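Local coordinates for capsular polysaccharide biosynthesis protein (Burkholderia pseudomallei, PDB 4BQN) that binds coenzyme A and probably acts as an acetyltransferase in the biosynthesis of capsular polysaccharide, at residues A[7-13]-A[60-66]; A[35-39]-A[52-57]; A[92-98]-A[176-182]. The protein carries 1 engineered substitution. The contacts are given in a common frame with arbitrary orientation. Residue numbers count along the deposited sequence, not the author numbering.

Interaction 1: A[7-13]-A[60-66]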
loop_
_atom_site.group_PDB
_atom_site.type_symbol
_atom_site.label_atom_id
_atom_site.label_comp_id
_atom_site.label_asym_id
_atom_site.label_seq_id
_atom_site.Cartn_x
_atom_site.Cartn_y
_atom_site.Cartn_z
ATOM N N LYS A 7 -10.106 -21.222 14.100
ATOM C CA LYS A 7 -8.767 -20.690 13.882
ATOM C C LYS A 7 -8.636 -20.019 12.518
ATOM O O LYS A 7 -9.114 -20.537 11.497
ATOM C CB LYS A 7 -7.711 -21.784 14.040
ATOM C CG LYS A 7 -7.680 -22.411 15.425
ATOM C CD LYS A 7 -6.653 -23.530 15.493
ATOM C CE LYS A 7 -6.870 -24.421 16.707
ATOM N NZ LYS A 7 -6.205 -25.742 16.524
ATOM N N TYR A 8 -7.984 -18.860 12.509
ATOM C CA TYR A 8 -7.720 -18.161 11.261
ATOM C C TYR A 8 -6.317 -17.615 11.231
ATOM O O TYR A 8 -5.680 -17.426 12.272
ATOM C CB TYR A 8 -8.741 -17.034 11.001
ATOM C CG TYR A 8 -8.437 -15.684 11.610
ATOM C CD1 TYR A 8 -8.488 -15.488 12.988
ATOM C CD2 TYR A 8 -8.126 -14.597 10.803
ATOM C CE1 TYR A 8 -8.220 -14.249 13.538
ATOM C CE2 TYR A 8 -7.865 -13.349 11.346
ATOM C CZ TYR A 8 -7.905 -13.181 12.706
ATOM O OH TYR A 8 -7.629 -11.926 13.223
ATOM N N SER A 9 -5.843 -17.355 10.022
ATOM C CA SER A 9 -4.617 -16.605 9.848
ATOM C C SER A 9 -4.831 -15.596 8.746
ATOM O O SER A 9 -5.771 -15.724 7.951
ATOM C CB SER A 9 -3.459 -17.525 9.486
ATOM O OG SER A 9 -2.241 -16.814 9.569
ATOM N N VAL A 10 -3.954 -14.594 8.703
ATOM C CA VAL A 10 -3.963 -13.597 7.633
ATOM C C VAL A 10 -2.564 -13.541 7.020
ATOM O O VAL A 10 -1.583 -13.217 7.709
ATOM C CB VAL A 10 -4.386 -12.186 8.107
ATOM C CG1 VAL A 10 -4.731 -11.331 6.896
ATOM C CG2 VAL A 10 -5.591 -12.229 9.053
ATOM N N TYR A 11 -2.476 -13.862 5.732
ATOM C CA TYR A 11 -1.194 -13.862 5.049
ATOM C C TYR A 11 -1.219 -12.879 3.892
ATOM O O TYR A 11 -2.194 -12.809 3.144
ATOM C CB TYR A 11 -0.873 -15.242 4.494
ATOM C CG TYR A 11 0.386 -15.264 3.675
ATOM C CD1 TYR A 11 1.635 -15.195 4.283
ATOM C CD2 TYR A 11 0.322 -15.348 2.284
ATOM C CE1 TYR A 11 2.792 -15.217 3.524
ATOM C CE2 TYR A 11 1.480 -15.370 1.508
ATOM C CZ TYR A 11 2.718 -15.306 2.140
ATOM O OH TYR A 11 3.868 -15.362 1.369
ATOM N N GLY A 12 -0.131 -12.156 3.696
ATOM C CA GLY A 12 -0.060 -11.249 2.560
ATOM C C GLY A 12 1.062 -10.281 2.777
ATOM O O GLY A 12 2.122 -10.658 3.289
ATOM N N SER A 13 0.850 -9.039 2.357
ATOM C CA SER A 13 1.822 -7.973 2.542
ATOM C C SER A 13 1.831 -7.511 4.002
ATOM O O SER A 13 1.181 -8.125 4.870
ATOM C CB SER A 13 1.419 -6.793 1.656
ATOM O OG SER A 13 0.258 -6.151 2.180
ATOM N N LEU A 60 -6.321 -24.579 9.826
ATOM C CA LEU A 60 -7.153 -23.374 9.811
ATOM C C LEU A 60 -8.591 -23.630 9.369
ATOM O O LEU A 60 -8.845 -24.406 8.439
ATOM C CB LEU A 60 -6.537 -22.308 8.899
ATOM C CG LEU A 60 -5.164 -21.772 9.296
ATOM C CD1 LEU A 60 -4.723 -20.805 8.203
ATOM C CD2 LEU A 60 -5.191 -21.115 10.667
ATOM N N ASP A 61 -9.526 -22.954 10.040
ATOM C CA ASP A 61 -10.891 -22.824 9.550
ATOM C C ASP A 61 -10.985 -21.743 8.478
ATOM O O ASP A 61 -11.791 -21.855 7.548
ATOM C CB ASP A 61 -11.837 -22.505 10.703
ATOM C CG ASP A 61 -11.877 -23.609 11.724
ATOM O OD1 ASP A 61 -12.499 -24.645 11.431
ATOM O OD2 ASP A 61 -11.275 -23.444 12.799
ATOM N N LEU A 62 -10.162 -20.703 8.618
ATOM C CA LEU A 62 -10.206 -19.550 7.723
ATOM C C LEU A 62 -8.802 -19.078 7.384
ATOM O O LEU A 62 -7.979 -18.901 8.281
ATOM C CB LEU A 62 -10.986 -18.415 8.383
ATOM C CG LEU A 62 -10.972 -17.037 7.700
ATOM C CD1 LEU A 62 -11.637 -17.072 6.330
ATOM C CD2 LEU A 62 -11.610 -15.984 8.599
ATOM N N PHE A 63 -8.550 -18.862 6.093
ATOM C CA PHE A 63 -7.285 -18.311 5.617
ATOM C C PHE A 63 -7.659 -17.048 4.855
ATOM O O PHE A 63 -8.224 -17.123 3.763
ATOM C CB PHE A 63 -6.580 -19.325 4.710
ATOM C CG PHE A 63 -5.199 -18.924 4.238
ATOM C CD1 PHE A 63 -4.198 -18.550 5.131
ATOM C CD2 PHE A 63 -4.884 -18.988 2.880
ATOM C CE1 PHE A 63 -2.925 -18.213 4.679
ATOM C CE2 PHE A 63 -3.616 -18.651 2.420
ATOM C CZ PHE A 63 -2.631 -18.266 3.320
ATOM N N LEU A 64 -7.419 -15.898 5.481
ATOM C CA LEU A 64 -7.581 -14.610 4.806
ATOM C C LEU A 64 -6.232 -14.268 4.224
ATOM O O LEU A 64 -5.229 -14.289 4.920
ATOM C CB LEU A 64 -8.004 -13.513 5.787
ATOM C CG LEU A 64 -9.442 -13.501 6.296
ATOM C CD1 LEU A 64 -9.584 -12.551 7.477
ATOM C CD2 LEU A 64 -10.425 -13.134 5.189
ATOM N N TYR A 65 -6.196 -13.971 2.932
ATOM C CA TYR A 65 -4.900 -13.764 2.310
ATOM C C TYR A 65 -4.982 -12.748 1.195
ATOM O O TYR A 65 -6.039 -12.557 0.581
ATOM C CB TYR A 65 -4.343 -15.102 1.768
ATOM C CG TYR A 65 -5.118 -15.613 0.582
ATOM C CD1 TYR A 65 -6.302 -16.348 0.752
ATOM C CD2 TYR A 65 -4.712 -15.302 -0.712
ATOM C CE1 TYR A 65 -7.046 -16.770 -0.341
ATOM C CE2 TYR A 65 -5.450 -15.719 -1.815
ATOM C CZ TYR A 65 -6.614 -16.441 -1.617
ATOM O OH TYR A 65 -7.330 -16.851 -2.711
ATOM N N GLN A 66 -3.854 -12.121 0.908
ATOM C CA GLN A 66 -3.754 -11.270 -0.262
ATOM C C GLN A 66 -3.057 -12.030 -1.374
ATOM O O GLN A 66 -2.195 -12.879 -1.103
ATOM C CB GLN A 66 -2.977 -10.002 0.080
ATOM C CG GLN A 66 -3.675 -9.186 1.159
ATOM C CD GLN A 66 -2.977 -7.888 1.479
ATOM O OE1 GLN A 66 -1.797 -7.880 1.818
ATOM N NE2 GLN A 66 -3.707 -6.776 1.391
#
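Two parallel strands, 7-11 and 62-65, meet as the inner pair of a four-stranded parallel sheet; their axes approach to 4.6 Å and run 16° apart. As parallel pairing requires, one residue of the first strand serves two of the second: Ser9 N donates to Leu62 O (3.2 Å) and Leu64 N to Ser9 O (3.0 Å), then Tyr11 N donates to Leu64 O and Gln66 N to Tyr11 O, both 2.9 Å. At the start, Lys7 O accepts from Asp61 N (2.9 Å) and Leu62 N (3.1 Å), and Asp61 OD2 accepts from Lys7 N (2.8 Å). At the other end the ladder gives way to a side-chain acceptor, Gln66 OE1, which takes Ser13 N (2.9 Å) and Ser13 OG (2.7 Å). As is common in parallel alpha/beta sheets, the C-terminal ends of the strands lead into the ligand site, here the coenzyme A pocket through Ser13. A CB on Gly12 would fall 2.7 Å from Gln66 OE1 and, at these backbone angles (164/-143), jam against Tyr11 O. Side chains alternate, Tyr8, Val10, Leu62 and Leu64 on one face, Ser9, Tyr11, Phe63 and Tyr65 on the other, where Tyr11 CB meets Phe63 CE1 at 3.6 Å. Strand 33-35 flanks Tyr8 and strand 91-94 Leu62 and Leu64, Phe29 meets the Tyr8 ring edge-to-face, and helix 79-83 covers Tyr11, Phe63 and Tyr65.

Interaction 2: A[35-39]-A[52-57]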
loop_
_atom_site.group_PDB
_atom_site.type_symbol
_atom_site.label_atom_id
_atom_site.label_comp_id
_atom_site.label_asym_id
_atom_site.label_seq_id
_atom_site.Cartn_x
_atom_site.Cartn_y
_atom_site.Cartn_z
ATOM N N LEU A 35 -6.571 -16.011 16.274
ATOM C CA LEU A 35 -5.517 -15.814 15.280
ATOM C C LEU A 35 -4.347 -16.768 15.507
ATOM O O LEU A 35 -3.850 -16.906 16.639
ATOM C CB LEU A 35 -5.009 -14.371 15.339
ATOM C CG LEU A 35 -3.858 -14.000 14.393
ATOM C CD1 LEU A 35 -4.285 -14.123 12.942
ATOM C CD2 LEU A 35 -3.365 -12.598 14.693
ATOM N N VAL A 36 -3.896 -17.398 14.428
ATOM C CA VAL A 36 -2.604 -18.094 14.394
ATOM C C VAL A 36 -1.755 -17.261 13.432
ATOM O O VAL A 36 -2.028 -17.229 12.230
ATOM C CB VAL A 36 -2.744 -19.556 13.911
ATOM C CG1 VAL A 36 -1.395 -20.271 13.955
ATOM C CG2 VAL A 36 -3.778 -20.301 14.756
ATOM N N GLU A 37 -0.744 -16.569 13.955
ATOM C CA GLU A 37 0.009 -15.579 13.168
ATOM C C GLU A 37 0.881 -16.192 12.075
ATOM O O GLU A 37 1.564 -17.185 12.316
ATOM C CB GLU A 37 0.911 -14.746 14.082
ATOM C CG GLU A 37 0.184 -13.822 15.036
ATOM C CD GLU A 37 1.129 -13.159 16.020
ATOM O OE1 GLU A 37 2.244 -13.686 16.223
ATOM O OE2 GLU A 37 0.750 -12.118 16.593
ATOM N N MET A 38 0.861 -15.601 10.881
ATOM C CA MET A 38 1.819 -15.933 9.823
ATOM C C MET A 38 2.604 -14.685 9.472
ATOM O O MET A 38 2.028 -13.605 9.279
ATOM C CB MET A 38 1.118 -16.452 8.567
ATOM C CG MET A 38 0.653 -17.887 8.710
ATOM S SD MET A 38 -0.105 -18.533 7.215
ATOM C CE MET A 38 1.219 -18.469 6.013
ATOM N N GLU A 39 3.916 -14.841 9.357
ATOM C CA GLU A 39 4.773 -13.750 8.909
ATOM C C GLU A 39 4.371 -13.338 7.497
ATOM O O GLU A 39 4.044 -14.184 6.674
ATOM C CB GLU A 39 6.248 -14.178 8.913
ATOM C CG GLU A 39 6.816 -14.499 10.294
ATOM C CD GLU A 39 6.451 -15.890 10.795
ATOM O OE1 GLU A 39 5.929 -16.715 10.017
ATOM O OE2 GLU A 39 6.700 -16.161 11.984
ATOM N N HIS A 52 4.572 -23.260 8.295
ATOM C CA HIS A 52 3.180 -22.872 8.155
ATOM C C HIS A 52 2.443 -23.788 7.192
ATOM O O HIS A 52 1.286 -24.112 7.439
ATOM C CB HIS A 52 3.041 -21.420 7.722
ATOM C CG HIS A 52 3.423 -20.451 8.789
ATOM N ND1 HIS A 52 2.926 -20.526 10.075
ATOM C CD2 HIS A 52 4.256 -19.386 8.765
ATOM C CE1 HIS A 52 3.446 -19.550 10.799
ATOM N NE2 HIS A 52 4.254 -18.843 10.026
ATOM N N LEU A 53 3.090 -24.198 6.098
ATOM C CA LEU A 53 2.458 -25.126 5.165
ATOM C C LEU A 53 2.145 -26.453 5.840
ATOM O O LEU A 53 1.088 -27.040 5.603
ATOM C CB LEU A 53 3.334 -25.373 3.941
ATOM C CG LEU A 53 2.584 -25.904 2.716
ATOM C CD1 LEU A 53 1.927 -24.767 1.943
ATOM C CD2 LEU A 53 3.533 -26.680 1.818
ATOM N N ALA A 54 3.063 -26.913 6.691
ATOM C CA ALA A 54 2.938 -28.209 7.351
ATOM C C ALA A 54 2.017 -28.197 8.572
ATOM O O ALA A 54 1.292 -29.165 8.817
ATOM C CB ALA A 54 4.315 -28.725 7.752
ATOM N N GLU A 55 2.056 -27.112 9.339
ATOM C CA GLU A 55 1.504 -27.118 10.702
ATOM C C GLU A 55 0.421 -26.069 10.949
ATOM O O GLU A 55 -0.414 -26.232 11.830
ATOM C CB GLU A 55 2.627 -26.928 11.731
ATOM C CG GLU A 55 3.644 -28.059 11.775
ATOM C CD GLU A 55 4.766 -27.822 12.776
ATOM O OE1 GLU A 55 4.627 -26.931 13.646
ATOM O OE2 GLU A 55 5.796 -28.529 12.693
ATOM N N THR A 56 0.451 -24.973 10.204
ATOM C CA THR A 56 -0.505 -23.899 10.439
ATOM C C THR A 56 -1.714 -24.040 9.532
ATOM O O THR A 56 -2.838 -24.218 10.004
ATOM C CB THR A 56 0.137 -22.516 10.225
ATOM O OG1 THR A 56 1.244 -22.364 11.117
ATOM C CG2 THR A 56 -0.869 -21.393 10.461
ATOM N N ILE A 57 -1.472 -23.952 8.231
ATOM C CA ILE A 57 -2.556 -23.909 7.255
ATOM C C ILE A 57 -3.487 -25.134 7.297
ATOM O O ILE A 57 -4.702 -24.967 7.238
ATOM C CB ILE A 57 -2.016 -23.588 5.845
ATOM C CG1 ILE A 57 -1.446 -22.157 5.841
ATOM C CG2 ILE A 57 -3.103 -23.727 4.785
ATOM C CD1 ILE A 57 -0.590 -21.837 4.631
#
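A single imidazole, that of His52, is held at both of its nitrogens and covered on one face. Its NE2 donates to Glu39 OE1 (2.7 Å, with Glu39 OE1 near the ring plane), while its ND1 shares a hydrogen bond of 2.7 Å with Thr56 OG1, four residues further along the chain. Over the face lies the Met38 side chain: Met38 CG sits 3.7 Å from the His52 ring centroid and only 6° off the ring normal, a CH-pi contact, with Met38 SD following obliquely at 4.7 Å from that centroid. Glu37 O comes to 3.4 Å from His52 CE1, so the loop backbone hugs the ring too. Such a His-carboxylate pair can look catalytic, but here the side chains of Glu39 and Cys14, the covalent coenzyme A site, are about 11 Å apart at their nearest atoms, and the pair joins the loop after strand 33-35 to helix 46-56. Both belong to a beta-alpha-beta connection that leaves strand 33-35, runs through helix 46-56 and returns to strand 62-65, passing over strand 6-11; residues 36-39 begin its first leg, and Met38 rests on Ser9 and Tyr11 of the strand beneath. The last turn is wide: His52 O accepts both Thr56 N (3.0 Å) and Ile57 N (2.9 Å), the latter a pi-type bond. Apolar contacts extend the interface, Val36 CG1 to Thr56 CG2 at 3.7 Å and Met38 CE to Ile57 CD1 at 4.1 Å, where Ile57 also touches Leu82 of helix 79-83.

Interaction 3: A[92-98]-A[176-182]; sequences ALSVQYM and KQIDISV. With COA (coenzyme A), chain C.
One of the two edge strands of a parallel sheet, 91-94, and its extended continuation are lined by loop 176-182 through a single beta bridge, Val95 with Ile180 (CA-CA 4.8 Å); end to end, the segments diverge by 47°. Both backbones are largely extended, except at Asp179 (phi/psi -71/-40) and at Val182 (-132/30), the N-cap of helix 183-189. Ala92 O receives a weak bond from Lys176 NZ (3.1 Å), an ammonium group that also forms a salt bridge with Asp179 OD2 (2.9 Å). Leu93 CB packs on Ile180 CD1 at 3.9 Å. Ser94, chi1 p, is doubly paired with Asp179: Ser94 N donates to Asp179 OD2 and Asp179 N to Ser94 OG, both 2.9 Å; a water 2.7 Å from Ser94 OG is also bonded to Lys176 O (2.8 Å). The bridge follows, Ile180 N to Ser94 O weakly (2.9 Å, N-H...O angle 127°) and Gln96 N to Ile180 O (2.9 Å, N-H...O angle 162°) around Val95, whose CB points away from the loop. Ile178 CG2 lies 3.5 Å from Gln96 N. Gln96, chi1 and chi2 both t, reaches along the loop so that Gln96 OE1 accepts Val182 N (2.8 Å). Tyr97, chi1 t, turns away into the coenzyme A pocket: COA N8P donates to Tyr97 OH (3.1 Å) and COA OAP lies over its ring. Met98 SD ends 4.2 Å from Val182 CG2.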
loop_
_atom_site.group_PDB
_atom_site.type_symbol
_atom_site.label_atom_id
_atom_site.label_comp_id
_atom_site.label_asym_id
_atom_site.label_seq_id
_atom_site.Cartn_x
_atom_site.Cartn_y
_atom_site.Cartn_z
ATOM N N ALA A 92 -10.885 -20.223 2.280
ATOM C CA ALA A 92 -9.819 -19.294 1.910
ATOM C C ALA A 92 -10.453 -18.103 1.182
ATOM O O ALA A 92 -11.090 -18.261 0.136
ATOM C CB ALA A 92 -8.783 -19.984 1.033
ATOM N N LEU A 93 -10.313 -16.915 1.764
ATOM C CA LEU A 93 -10.887 -15.694 1.191
ATOM C C LEU A 93 -9.786 -14.721 0.858
ATOM O O LEU A 93 -8.958 -14.362 1.720
ATOM C CB LEU A 93 -11.870 -15.043 2.166
ATOM C CG LEU A 93 -13.209 -15.752 2.378
ATOM C CD1 LEU A 93 -13.954 -15.103 3.536
ATOM C CD2 LEU A 93 -14.052 -15.714 1.111
ATOM N N SER A 94 -9.740 -14.315 -0.407
ATOM C CA SER A 94 -8.754 -13.321 -0.813
ATOM C C SER A 94 -9.208 -11.897 -0.533
ATOM O O SER A 94 -10.392 -11.535 -0.691
ATOM C CB SER A 94 -8.356 -13.503 -2.273
ATOM O OG SER A 94 -9.511 -13.525 -3.096
ATOM N N VAL A 95 -8.228 -11.106 -0.114
ATOM C CA VAL A 95 -8.404 -9.712 0.254
ATOM C C VAL A 95 -7.533 -8.852 -0.650
ATOM O O VAL A 95 -6.341 -9.146 -0.849
ATOM C CB VAL A 95 -7.973 -9.480 1.721
ATOM C CG1 VAL A 95 -8.161 -8.018 2.115
ATOM C CG2 VAL A 95 -8.764 -10.393 2.640
ATOM N N GLN A 96 -8.133 -7.785 -1.160
ATOM C CA GLN A 96 -7.468 -6.829 -2.006
ATOM C C GLN A 96 -6.139 -6.353 -1.405
ATOM O O GLN A 96 -6.058 -6.075 -0.201
ATOM C CB GLN A 96 -8.393 -5.628 -2.180
ATOM C CG GLN A 96 -7.831 -4.478 -3.001
ATOM C CD GLN A 96 -8.920 -3.477 -3.302
ATOM O OE1 GLN A 96 -9.582 -2.986 -2.389
ATOM N NE2 GLN A 96 -9.138 -3.189 -4.595
ATOM N N TYR A 97 -5.116 -6.254 -2.257
ATOM C CA TYR A 97 -3.877 -5.582 -1.914
ATOM C C TYR A 97 -4.109 -4.094 -2.191
ATOM O O TYR A 97 -4.322 -3.680 -3.347
ATOM C CB TYR A 97 -2.702 -6.125 -2.720
ATOM C CG TYR A 97 -1.431 -5.377 -2.433
ATOM C CD1 TYR A 97 -0.836 -5.428 -1.166
ATOM C CD2 TYR A 97 -0.837 -4.586 -3.410
ATOM C CE1 TYR A 97 0.331 -4.735 -0.894
ATOM C CE2 TYR A 97 0.334 -3.884 -3.149
ATOM C CZ TYR A 97 0.909 -3.960 -1.888
ATOM O OH TYR A 97 2.067 -3.291 -1.605
ATOM N N MET A 98 -4.117 -3.290 -1.139
ATOM C CA MET A 98 -4.525 -1.902 -1.262
ATOM C C MET A 98 -3.319 -1.030 -1.630
ATOM O O MET A 98 -2.410 -0.839 -0.826
ATOM C CB MET A 98 -5.164 -1.439 0.049
ATOM C CG MET A 98 -6.426 -2.198 0.377
ATOM S SD MET A 98 -7.022 -1.950 2.060
ATOM C CE MET A 98 -5.996 -3.132 2.946
ATOM N N LYS A 176 -8.066 -16.506 -9.740
ATOM C CA LYS A 176 -9.221 -16.414 -8.848
ATOM C C LYS A 176 -9.571 -14.959 -8.549
ATOM O O LYS A 176 -8.720 -14.220 -8.051
ATOM C CB LYS A 176 -8.932 -17.149 -7.538
ATOM C CG LYS A 176 -10.074 -17.045 -6.548
ATOM C CD LYS A 176 -9.677 -17.544 -5.167
ATOM C CE LYS A 176 -10.662 -17.012 -4.138
ATOM N NZ LYS A 176 -10.307 -17.376 -2.738
ATOM N N GLN A 177 -10.817 -14.561 -8.825
ATOM C CA GLN A 177 -11.277 -13.197 -8.547
ATOM C C GLN A 177 -11.092 -12.874 -7.066
ATOM O O GLN A 177 -11.358 -13.706 -6.214
ATOM C CB GLN A 177 -12.750 -13.052 -8.950
ATOM C CG GLN A 177 -13.317 -11.641 -8.855
ATOM C CD GLN A 177 -14.708 -11.544 -9.460
ATOM O OE1 GLN A 177 -14.865 -11.472 -10.681
ATOM N NE2 GLN A 177 -15.725 -11.541 -8.609
ATOM N N ILE A 178 -10.622 -11.658 -6.763
ATOM C CA ILE A 178 -10.444 -11.249 -5.371
ATOM C C ILE A 178 -11.802 -11.245 -4.658
ATOM O O ILE A 178 -12.772 -10.681 -5.164
ATOM C CB ILE A 178 -9.749 -9.875 -5.255
ATOM C CG1 ILE A 178 -8.333 -9.970 -5.823
ATOM C CG2 ILE A 178 -9.745 -9.412 -3.809
ATOM C CD1 ILE A 178 -7.522 -8.685 -5.745
ATOM N N ASP A 179 -11.888 -11.907 -3.505
ATOM C CA ASP A 179 -13.153 -11.990 -2.778
ATOM C C ASP A 179 -13.602 -10.676 -2.139
ATOM O O ASP A 179 -14.793 -10.359 -2.175
ATOM C CB ASP A 179 -13.110 -13.083 -1.700
ATOM C CG ASP A 179 -12.996 -14.483 -2.280
ATOM O OD1 ASP A 179 -13.855 -14.852 -3.108
ATOM O OD2 ASP A 179 -12.049 -15.207 -1.903
ATOM N N ILE A 180 -12.663 -9.922 -1.563
ATOM C CA ILE A 180 -13.000 -8.820 -0.662
ATOM C C ILE A 180 -12.207 -7.589 -1.090
ATOM O O ILE A 180 -10.978 -7.614 -1.061
ATOM C CB ILE A 180 -12.669 -9.190 0.799
ATOM C CG1 ILE A 180 -13.488 -10.412 1.262
ATOM C CG2 ILE A 180 -12.933 -8.012 1.724
ATOM C CD1 ILE A 180 -12.818 -11.221 2.358
ATOM N N SER A 181 -12.909 -6.526 -1.498
ATOM C CA SER A 181 -12.281 -5.292 -1.990
ATOM C C SER A 181 -13.003 -4.030 -1.526
ATOM O O SER A 181 -14.167 -4.078 -1.116
ATOM C CB SER A 181 -12.229 -5.281 -3.515
ATOM O OG SER A 181 -11.472 -6.357 -4.027
ATOM N N VAL A 182 -12.308 -2.902 -1.625
ATOM C CA VAL A 182 -12.844 -1.600 -1.223
ATOM C C VAL A 182 -12.603 -0.528 -2.291
ATOM O O VAL A 182 -12.524 0.654 -1.979
ATOM C CB VAL A 182 -12.273 -1.113 0.132
ATOM C CG1 VAL A 182 -12.876 -1.897 1.282
ATOM C CG2 VAL A 182 -10.748 -1.205 0.166
HETATM N N1A COA C . -1.056 0.131 -8.812
HETATM C C2A COA C . 0.240 0.213 -9.208
HETATM N N3A COA C . 1.179 -0.656 -8.798
HETATM C C4A COA C . 0.828 -1.680 -7.987
HETATM C C5A COA C . -0.549 -1.832 -7.532
HETATM C C6A COA C . -1.512 -0.843 -8.000
HETATM N N6A COA C . -2.801 -0.920 -7.609
HETATM N N7A COA C . -0.616 -2.923 -6.734
HETATM C C8A COA C . 0.636 -3.443 -6.692
HETATM N N9A COA C . 1.491 -2.686 -7.415
HETATM C C1B COA C . 2.917 -2.918 -7.675
HETATM C C2B COA C . 3.697 -3.548 -6.535
HETATM O O2B COA C . 4.172 -2.542 -5.639
HETATM C C3B COA C . 4.804 -4.231 -7.322
HETATM O O3B COA C . 5.735 -3.204 -7.713
HETATM P P3B COA C . 7.187 -3.539 -8.317
HETATM O O7A COA C . 7.846 -2.185 -8.400
HETATM O O8A COA C . 7.817 -4.447 -7.295
HETATM O O9A COA C . 6.950 -4.198 -9.655
HETATM C C4B COA C . 4.082 -4.730 -8.573
HETATM O O4B COA C . 2.936 -3.890 -8.724
HETATM C C5B COA C . 3.650 -6.195 -8.507
HETATM O O5B COA C . 2.849 -6.345 -7.341
HETATM P P1A COA C . 1.476 -7.142 -7.355
HETATM O O1A COA C . 0.865 -6.942 -6.000
HETATM O O2A COA C . 0.651 -6.766 -8.550
HETATM O O3A COA C . 1.850 -8.682 -7.567
HETATM P P2A COA C . 2.764 -9.757 -6.788
HETATM O O4A COA C . 3.905 -10.119 -7.706
HETATM O O5A COA C . 1.822 -10.853 -6.373
HETATM O O6A COA C . 3.366 -9.021 -5.511
HETATM C CBP COA C . 3.583 -7.965 -3.369
HETATM C CCP COA C . 2.705 -8.861 -4.240
HETATM C CDP COA C . 2.932 -7.751 -2.008
HETATM C CEP COA C . 4.894 -8.692 -3.122
HETATM C CAP COA C . 3.792 -6.626 -4.124
HETATM O OAP COA C . 2.569 -5.888 -4.153
HETATM C C9P COA C . 4.893 -5.698 -3.633
HETATM O O9P COA C . 6.049 -5.863 -3.999
HETATM N N8P COA C . 4.553 -4.669 -2.849
HETATM C C7P COA C . 5.529 -3.691 -2.385
HETATM C C6P COA C . 6.447 -4.174 -1.276
HETATM C C5P COA C . 5.600 -4.526 -0.083
HETATM O O5P COA C . 5.164 -5.656 0.074
HETATM N N4P COA C . 5.374 -3.534 0.758
HETATM C C3P COA C . 4.579 -3.715 1.940
HETATM C C2P COA C . 3.425 -2.739 1.929
HETATM S S1P COA C . 2.191 -3.357 3.003
HETATM O O HOH W 1 -8.108 -14.051 -5.335
#

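Overall arrangement
The three contacts illustrate how chemistry changes from the middle of a sheet to its edge and to its covering helix. Interaction 1 is the buried middle, held by a regular ladder of backbone bonds; interactions 2 and 3 are partly buried and depend more on side chains, a histidine between polar partners in one, serine, aspartate and glutamine in the other. Interaction 2 touches interaction 1 through Ser9 OG and Val36 O (2.7 Å), and its helix leads in sequence to strand 62-65. Interaction 3 continues the sheet on the side of that strand, with Tyr65 O 2.7 Å from Val95 N. Interactions 2 and 3 do not touch. Interactions 1 and 3 converge on coenzyme A, where Ser13 packs against Tyr97.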